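Local coordinates for protein beta-1,3-xylanase (Alcaligenes sp., PDB 2COV) that probably binds beta-1,3-xylan as the family 31 carbohydrate-binding module of a xylanase, holding the enzyme to its polysaccharide substrate, at residues 20-28 with 88-96. Numbering follows the deposited sequence.
Sequences DQEIEVYHV and ITFTTQVCN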
loop_
_atom_site.group_PDB
_atom_site.type_symbol
_atom_site.label_atom_id
_atom_site.label_comp_id
_atom_site.label_asym_id
_atom_site.label_seq_id
_atom_site.Cartn_x
_atom_site.Cartn_y
_atom_site.Cartn_z
ATOM N N ASP A 20 -9.106 29.991 8.978
ATOM C CA ASP A 20 -10.254 29.352 8.401
ATOM C C ASP A 20 -9.890 28.523 7.167
ATOM O O ASP A 20 -10.673 27.615 6.857
ATOM C CB ASP A 20 -11.268 30.407 7.950
ATOM C CG ASP A 20 -12.102 30.953 9.066
ATOM O OD1 ASP A 20 -11.893 30.617 10.281
ATOM O OD2 ASP A 20 -13.027 31.744 8.679
ATOM N N GLN A 21 -8.752 28.716 6.514
ATOM C CA GLN A 21 -8.468 27.824 5.390
ATOM C C GLN A 21 -7.169 27.038 5.588
ATOM O O GLN A 21 -6.661 26.534 4.638
ATOM C CB GLN A 21 -8.439 28.529 4.068
ATOM C CG GLN A 21 -7.279 29.533 4.065
ATOM C CD GLN A 21 -7.789 30.880 4.419
ATOM O OE1 GLN A 21 -7.419 31.435 5.478
ATOM N NE2 GLN A 21 -8.726 31.402 3.576
ATOM N N GLU A 22 -6.658 26.950 6.809
ATOM C CA GLU A 22 -5.409 26.213 7.063
ATOM C C GLU A 22 -5.497 25.399 8.369
ATOM O O GLU A 22 -5.875 25.896 9.432
ATOM C CB GLU A 22 -4.193 27.157 7.152
ATOM C CG GLU A 22 -3.625 27.614 5.749
ATOM C CD GLU A 22 -2.230 28.194 5.824
ATOM O OE1 GLU A 22 -1.624 28.229 4.702
ATOM O OE2 GLU A 22 -1.796 28.593 6.969
ATOM N N ILE A 23 -5.073 24.148 8.257
ATOM C CA ILE A 23 -4.996 23.183 9.359
ATOM C C ILE A 23 -3.533 22.783 9.521
ATOM O O ILE A 23 -2.864 22.604 8.532
ATOM C CB ILE A 23 -5.882 21.942 9.062
ATOM C CG1 ILE A 23 -5.964 21.021 10.280
ATOM C CG2 ILE A 23 -5.397 21.190 7.839
ATOM C CD1 ILE A 23 -6.870 19.845 10.038
ATOM N N GLU A 24 -3.058 22.693 10.772
ATOM C CA GLU A 24 -1.734 22.125 11.029
ATOM C C GLU A 24 -2.001 20.732 11.588
ATOM O O GLU A 24 -2.641 20.579 12.608
ATOM C CB GLU A 24 -0.998 22.981 12.052
ATOM C CG GLU A 24 0.376 22.362 12.419
ATOM C CD GLU A 24 1.161 23.158 13.407
ATOM O OE1 GLU A 24 0.683 23.324 14.522
ATOM O OE2 GLU A 24 2.268 23.546 13.110
ATOM N N VAL A 25 -1.401 19.762 10.968
ATOM C CA VAL A 25 -1.470 18.355 11.398
ATOM C C VAL A 25 -0.185 18.055 12.109
ATOM O O VAL A 25 0.890 18.473 11.679
ATOM C CB VAL A 25 -1.675 17.423 10.201
ATOM C CG1 VAL A 25 -1.686 15.977 10.624
ATOM C CG2 VAL A 25 -2.962 17.802 9.421
ATOM N N TYR A 26 -0.235 17.385 13.236
ATOM C CA TYR A 26 0.980 17.067 13.968
ATOM C C TYR A 26 0.891 15.741 14.699
ATOM O O TYR A 26 -0.146 15.185 14.966
ATOM C CB TYR A 26 1.310 18.173 14.959
ATOM C CG TYR A 26 0.322 18.318 16.119
ATOM C CD1 TYR A 26 0.447 17.560 17.266
ATOM C CD2 TYR A 26 -0.712 19.263 16.085
ATOM C CE1 TYR A 26 -0.437 17.699 18.328
ATOM C CE2 TYR A 26 -1.567 19.396 17.138
ATOM C CZ TYR A 26 -1.460 18.625 18.248
ATOM O OH TYR A 26 -2.339 18.804 19.322
ATOM N N HIS A 27 2.089 15.215 14.992
ATOM C CA HIS A 27 2.255 14.098 15.870
ATOM C C HIS A 27 3.376 14.433 16.873
ATOM O O HIS A 27 4.506 14.701 16.486
ATOM C CB HIS A 27 2.599 12.785 15.177
ATOM C CG HIS A 27 2.236 11.569 15.988
ATOM N ND1 HIS A 27 2.732 11.348 17.261
ATOM C CD2 HIS A 27 1.304 10.598 15.772
ATOM C CE1 HIS A 27 2.155 10.249 17.758
ATOM N NE2 HIS A 27 1.283 9.762 16.870
ATOM N N VAL A 28 3.059 14.400 18.156
ATOM C CA VAL A 28 4.045 14.555 19.209
ATOM C C VAL A 28 5.129 13.475 19.066
ATOM O O VAL A 28 4.872 12.332 18.724
ATOM C CB VAL A 28 3.362 14.472 20.598
ATOM C CG1 VAL A 28 4.375 14.501 21.746
ATOM C CG2 VAL A 28 2.428 15.654 20.737
ATOM N N ILE A 88 -10.647 12.884 11.138
ATOM C CA ILE A 88 -11.055 14.031 11.943
ATOM C C ILE A 88 -12.018 14.927 11.146
ATOM O O ILE A 88 -12.122 14.826 9.929
ATOM C CB ILE A 88 -9.839 14.878 12.495
ATOM C CG1 ILE A 88 -9.023 15.504 11.375
ATOM C CG2 ILE A 88 -8.974 14.016 13.366
ATOM C CD1 ILE A 88 -9.557 16.863 10.812
ATOM N N THR A 89 -12.727 15.735 11.891
ATOM C CA THR A 89 -13.445 16.889 11.334
ATOM C C THR A 89 -12.708 18.176 11.670
ATOM O O THR A 89 -12.336 18.371 12.808
ATOM C CB THR A 89 -14.869 16.910 11.878
ATOM O OG1 THR A 89 -15.549 15.695 11.524
ATOM C CG2 THR A 89 -15.666 18.131 11.340
ATOM N N PHE A 90 -12.469 19.000 10.681
ATOM C CA PHE A 90 -11.723 20.217 10.911
ATOM C C PHE A 90 -12.562 21.271 11.628
ATOM O O PHE A 90 -13.641 21.634 11.135
ATOM C CB PHE A 90 -11.184 20.763 9.599
ATOM C CG PHE A 90 -10.384 22.030 9.702
ATOM C CD1 PHE A 90 -9.555 22.251 10.744
ATOM C CD2 PHE A 90 -10.493 22.986 8.722
ATOM C CE1 PHE A 90 -8.816 23.404 10.832
ATOM C CE2 PHE A 90 -9.755 24.130 8.775
ATOM C CZ PHE A 90 -8.929 24.359 9.839
ATOM N N THR A 91 -12.124 21.642 12.821
ATOM C CA THR A 91 -12.783 22.612 13.676
ATOM C C THR A 91 -11.760 23.659 14.112
ATOM O O THR A 91 -10.595 23.555 13.780
ATOM C CB THR A 91 -13.271 21.951 14.994
ATOM O OG1 THR A 91 -12.114 21.457 15.736
ATOM C CG2 THR A 91 -14.178 20.721 14.732
ATOM N N THR A 92 -12.230 24.609 14.938
ATOM C CA THR A 92 -11.412 25.696 15.407
ATOM C C THR A 92 -10.548 25.359 16.643
ATOM O O THR A 92 -9.936 26.263 17.207
ATOM C CB THR A 92 -12.248 26.931 15.680
ATOM O OG1 THR A 92 -13.215 26.514 16.645
ATOM C CG2 THR A 92 -12.871 27.439 14.381
ATOM N N GLN A 93 -10.371 24.059 16.997
ATOM C CA GLN A 93 -9.541 23.754 18.182
ATOM C C GLN A 93 -8.088 24.158 17.983
ATOM O O GLN A 93 -7.576 23.998 16.905
ATOM C CB GLN A 93 -9.580 22.256 18.498
ATOM C CG GLN A 93 -8.937 21.349 17.466
ATOM C CD GLN A 93 -8.922 19.867 17.882
ATOM O OE1 GLN A 93 -9.930 19.338 18.373
ATOM N NE2 GLN A 93 -7.820 19.209 17.669
ATOM N N VAL A 94 -7.462 24.651 19.042
ATOM C CA VAL A 94 -6.052 24.955 19.047
ATOM C C VAL A 94 -5.508 24.222 20.271
ATOM O O VAL A 94 -5.880 24.518 21.434
ATOM C CB VAL A 94 -5.798 26.475 19.110
ATOM C CG1 VAL A 94 -4.341 26.765 19.222
ATOM C CG2 VAL A 94 -6.396 27.147 17.911
ATOM N N CYS A 95 -4.583 23.310 20.020
ATOM C CA CYS A 95 -4.109 22.399 21.028
ATOM C C CYS A 95 -2.626 22.504 21.392
ATOM O O CYS A 95 -2.273 22.431 22.572
ATOM C CB CYS A 95 -4.269 20.985 20.510
ATOM S SG CYS A 95 -5.903 20.516 20.169
ATOM N N ASN A 96 -1.756 22.526 20.395
ATOM C CA ASN A 96 -0.292 22.429 20.598
ATOM C C ASN A 96 0.232 23.434 19.638
ATOM O O ASN A 96 0.575 23.045 18.500
ATOM C CB ASN A 96 0.208 21.010 20.230
ATOM C CG ASN A 96 1.656 20.776 20.569
ATOM O OD1 ASN A 96 2.073 19.635 20.827
ATOM N ND2 ASN A 96 2.452 21.838 20.549
#
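Ile23 and Phe90 come closest in backbone at 7.5 Å between CA atoms, so the end of strand 80-89 and the tail after it meet strand 22-28 through side chains rather than by sheet pairing. Ile23 lies over one face of the Phe90 ring, its CB 4.0 Å from the ring centroid and 23° off the normal, a CH-pi contact. With CG1 anti to the backbone N (chi1 -172°), the isoleucine runs on past the ring until CD1 meets Ile88 CD1 tip to tip at 4.1 Å. The far end of the ring reaches the strand backbone, Phe90 CZ lying 3.4 Å from Glu22 O. Shortened to an alanine, Phe90 would probably leave Ile23 without its aromatic cover and open a gap beside Ala61 and Tyr67, which also touch this side chain. Farther along, Tyr26 OH lies 3.1 Å from Cys95 CB, which approaches the ring edge near its plane, and Asn96 CB sits 3.5 Å from Tyr26 CZ. Direct contacts are thus mostly van der Waals, joining strands not adjacent in the antiparallel sheet, where 80-89 is outermost within this chain; Asn16 of strand 13-19 hydrogen-bonds both Glu24 OE1 and Asn96 O, linking strand to tail, and Cys9 ties Cys95 by a disulfide.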